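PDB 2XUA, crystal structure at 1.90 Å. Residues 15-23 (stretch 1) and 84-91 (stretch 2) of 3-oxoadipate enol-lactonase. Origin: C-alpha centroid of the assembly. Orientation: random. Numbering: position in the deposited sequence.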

# COMPACT_ATOMS: atom_id res chain seq x y z
N HIS B 15 -4.57 -12.79 -3.29
CA HIS B 15 -3.73 -11.84 -3.99
C HIS B 15 -2.27 -12.12 -3.62
O HIS B 15 -1.92 -12.28 -2.44
CB HIS B 15 -4.16 -10.40 -3.65
CG HIS B 15 -3.21 -9.34 -4.14
ND1 HIS B 15 -2.76 -9.28 -5.44
CD2 HIS B 15 -2.62 -8.30 -3.50
CE1 HIS B 15 -1.92 -8.27 -5.57
NE2 HIS B 15 -1.83 -7.64 -4.42
N TYR B 16 -1.39 -12.19 -4.61
CA TYR B 16 0.03 -12.41 -4.29
C TYR B 16 0.96 -11.51 -5.12
O TYR B 16 0.54 -10.90 -6.13
CB TYR B 16 0.43 -13.91 -4.48
CG TYR B 16 0.39 -14.38 -5.91
CD1 TYR B 16 1.52 -14.28 -6.74
CD2 TYR B 16 -0.79 -14.92 -6.45
CE1 TYR B 16 1.46 -14.69 -8.11
CE2 TYR B 16 -0.86 -15.33 -7.78
CZ TYR B 16 0.27 -15.22 -8.60
OH TYR B 16 0.19 -15.61 -9.93
N ARG B 17 2.23 -11.50 -4.73
CA ARG B 17 3.24 -10.67 -5.43
C ARG B 17 4.55 -11.33 -5.44
O ARG B 17 4.98 -11.80 -4.40
CB ARG B 17 3.34 -9.30 -4.75
CG ARG B 17 4.26 -8.33 -5.45
CD ARG B 17 3.91 -6.89 -4.99
NE ARG B 17 2.66 -6.38 -5.58
CZ ARG B 17 2.13 -5.18 -5.31
NH1 ARG B 17 2.70 -4.37 -4.45
NH2 ARG B 17 1.00 -4.84 -5.84
N ILE B 18 5.20 -11.35 -6.60
CA ILE B 18 6.53 -11.98 -6.72
C ILE B 18 7.67 -10.92 -7.03
O ILE B 18 7.48 -10.02 -7.87
CB ILE B 18 6.53 -13.06 -7.82
CG1 ILE B 18 5.58 -14.21 -7.45
CG2 ILE B 18 7.97 -13.61 -8.11
CD1 ILE B 18 5.33 -15.25 -8.56
N ASP B 19 8.80 -10.98 -6.33
CA ASP B 19 9.94 -10.14 -6.70
C ASP B 19 11.19 -11.01 -6.86
O ASP B 19 11.22 -12.13 -6.37
CB ASP B 19 10.19 -9.04 -5.64
CG ASP B 19 9.04 -8.07 -5.53
OD1 ASP B 19 9.13 -6.99 -6.17
OD2 ASP B 19 8.05 -8.37 -4.77
N GLY B 20 12.22 -10.47 -7.53
CA GLY B 20 13.38 -11.24 -7.93
C GLY B 20 13.06 -11.87 -9.29
O GLY B 20 11.96 -11.76 -9.79
N GLU B 21 14.02 -12.55 -9.91
CA GLU B 21 13.81 -13.07 -11.29
C GLU B 21 12.97 -14.35 -11.18
O GLU B 21 13.48 -15.34 -10.72
CB GLU B 21 15.19 -13.39 -11.87
CG GLU B 21 15.66 -12.47 -13.01
CD GLU B 21 15.33 -10.99 -12.83
OE1 GLU B 21 14.55 -10.43 -13.67
OE2 GLU B 21 15.86 -10.38 -11.87
N ARG B 22 11.71 -14.35 -11.58
CA ARG B 22 10.78 -15.40 -11.09
C ARG B 22 11.09 -16.82 -11.67
O ARG B 22 10.83 -17.87 -11.03
CB ARG B 22 9.29 -14.92 -11.04
CG ARG B 22 8.13 -15.52 -11.87
CD ARG B 22 8.08 -17.00 -11.84
NE ARG B 22 6.80 -17.71 -11.71
CZ ARG B 22 6.79 -18.95 -11.19
NH1 ARG B 22 7.95 -19.47 -10.79
NH2 ARG B 22 5.68 -19.68 -11.03
N HIS B 23 11.77 -16.82 -12.84
CA HIS B 23 12.32 -18.07 -13.43
C HIS B 23 13.81 -18.34 -13.22
O HIS B 23 14.41 -19.22 -13.89
CB HIS B 23 11.88 -18.17 -14.90
CG HIS B 23 10.40 -18.30 -15.01
ND1 HIS B 23 9.72 -19.35 -14.43
CD2 HIS B 23 9.46 -17.47 -15.52
CE1 HIS B 23 8.43 -19.20 -14.64
NE2 HIS B 23 8.24 -18.07 -15.30
N GLY B 84 -1.05 -24.21 -0.95
CA GLY B 84 -1.75 -24.14 -2.21
C GLY B 84 -1.21 -23.07 -3.13
O GLY B 84 -1.06 -23.27 -4.37
N LEU B 85 -0.87 -21.90 -2.55
CA LEU B 85 -0.14 -20.87 -3.30
C LEU B 85 1.20 -21.37 -3.84
O LEU B 85 1.52 -21.18 -5.03
CB LEU B 85 0.06 -19.63 -2.40
CG LEU B 85 0.66 -18.39 -3.08
CD1 LEU B 85 -0.15 -17.92 -4.30
CD2 LEU B 85 0.81 -17.22 -2.06
N MSE B 86 2.03 -21.96 -2.96
CA MSE B 86 3.29 -22.56 -3.42
C MSE B 86 3.08 -23.59 -4.52
O MSE B 86 3.73 -23.56 -5.57
CB MSE B 86 4.00 -23.20 -2.26
CG MSE B 86 4.71 -22.18 -1.43
SE MSE B 86 5.25 -22.98 0.24
CE MSE B 86 6.64 -24.19 -0.45
N ASP B 87 2.11 -24.48 -4.28
CA ASP B 87 1.77 -25.51 -5.27
C ASP B 87 1.40 -24.92 -6.62
O ASP B 87 1.89 -25.37 -7.68
CB ASP B 87 0.61 -26.37 -4.73
CG ASP B 87 1.05 -27.35 -3.65
OD1 ASP B 87 2.27 -27.52 -3.39
OD2 ASP B 87 0.16 -27.97 -3.06
N THR B 88 0.54 -23.91 -6.58
CA THR B 88 0.09 -23.14 -7.77
C THR B 88 1.26 -22.57 -8.54
O THR B 88 1.24 -22.57 -9.77
CB THR B 88 -0.86 -21.94 -7.42
OG1 THR B 88 -2.11 -22.44 -6.91
CG2 THR B 88 -1.19 -21.12 -8.65
N LEU B 89 2.25 -22.04 -7.81
CA LEU B 89 3.48 -21.47 -8.43
C LEU B 89 4.59 -22.48 -8.73
O LEU B 89 5.64 -22.13 -9.22
CB LEU B 89 3.97 -20.27 -7.59
CG LEU B 89 2.94 -19.17 -7.39
CD1 LEU B 89 3.47 -18.15 -6.38
CD2 LEU B 89 2.57 -18.44 -8.71
N LYS B 90 4.28 -23.77 -8.51
CA LYS B 90 5.25 -24.88 -8.64
C LYS B 90 6.45 -24.72 -7.70
O LYS B 90 7.56 -25.22 -7.96
CB LYS B 90 5.65 -25.14 -10.13
CG LYS B 90 4.43 -25.49 -11.03
CD LYS B 90 4.75 -25.23 -12.54
CE LYS B 90 3.93 -24.04 -13.19
NZ LYS B 90 4.61 -22.65 -13.45
N ILE B 91 6.25 -24.00 -6.61
CA ILE B 91 7.34 -23.81 -5.64
C ILE B 91 7.46 -25.09 -4.78
O ILE B 91 6.50 -25.43 -4.09
CB ILE B 91 7.06 -22.65 -4.70
CG1 ILE B 91 7.12 -21.32 -5.46
CG2 ILE B 91 8.05 -22.68 -3.54
CD1 ILE B 91 6.62 -20.17 -4.63

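Stretch 1 begins as the end of a β-strand and runs on into a loop; stretch 2 is the last part of a helix and the residues that follow it. The two are far apart in sequence but pack through a small contact, burying about 290 Å² when both sides are summed. Most of it is apolar, with one hydrogen bond near the loop.

The strand residues alternate in the way expected of an extended chain. His15 points its CA-to-CB bond away from the helix, and its ND1 is hydrogen-bonded elsewhere in the structure. Tyr16 then turns toward stretch 2, and here the backbones come near each other, with CA of Tyr16 8.5 Å from CA of Leu85. In the p rotamer, the tyrosine ring meets two leucines that lie one helical turn apart. Its CD2 is 3.7 Å from CD1 of Leu85, and its CE1 is 4.0 Å from CD2 of Leu89; both methyl groups approach the ring obliquely. A large, flat aromatic side chain suits this place because it is long enough to span from one leucine to the next. The hydroxyl extends the same reach, with Tyr16 OH 3.9 Å from Leu89 CD2, a packing contact.

Arg17 lies out of reach of the helix. Ile18 returns to the contact side, and its m,t conformation extends CD1 to within 4.1 Å of CD1 of Leu89. A branched aliphatic residue fits the strand well and offers a methyl group to the leucine without any polar atom that would need a partner. Leu89 thus receives Tyr16 and Ile18 together, and it gives up more surface to the other stretch than any other residue here. Both methyls of Leu89 lie near both side chains.

Asp19 again is out of reach, its carboxylate oxygens bonded elsewhere. Gly20 has a phi of 87° and a psi of 175°, a backbone shape in which a CB would be jammed against the carbonyl oxygen of Asp19, so glycine is called for by the chain itself. Glu21 is exposed and takes no part.

Arg22 brings the loop back. Its NH2 donates a hydrogen bond to the carbonyl oxygen of Leu89, 3.0 Å from NH2 to O with an angle of 160° at the hydrogen, and the oxygen sits at the edge of the guanidinium, near its plane, where the N–H bonds point. Arginine suits this place because its long side chain can carry a donor from the loop to the main-chain oxygen of Leu89. Just after it the chain turns in a Schellman motif: Lys90 adopts positive phi, with Lys90 N bonded to Asp87 O at 3.0 Å and Ile91 N to Met86 O at 2.8 Å. The same arginine lies close to a like charge, Arg22 NH2 being 4.0 Å from Lys90 NZ, so this approach adds no attraction. His23, exposed, ends the stretch without contact.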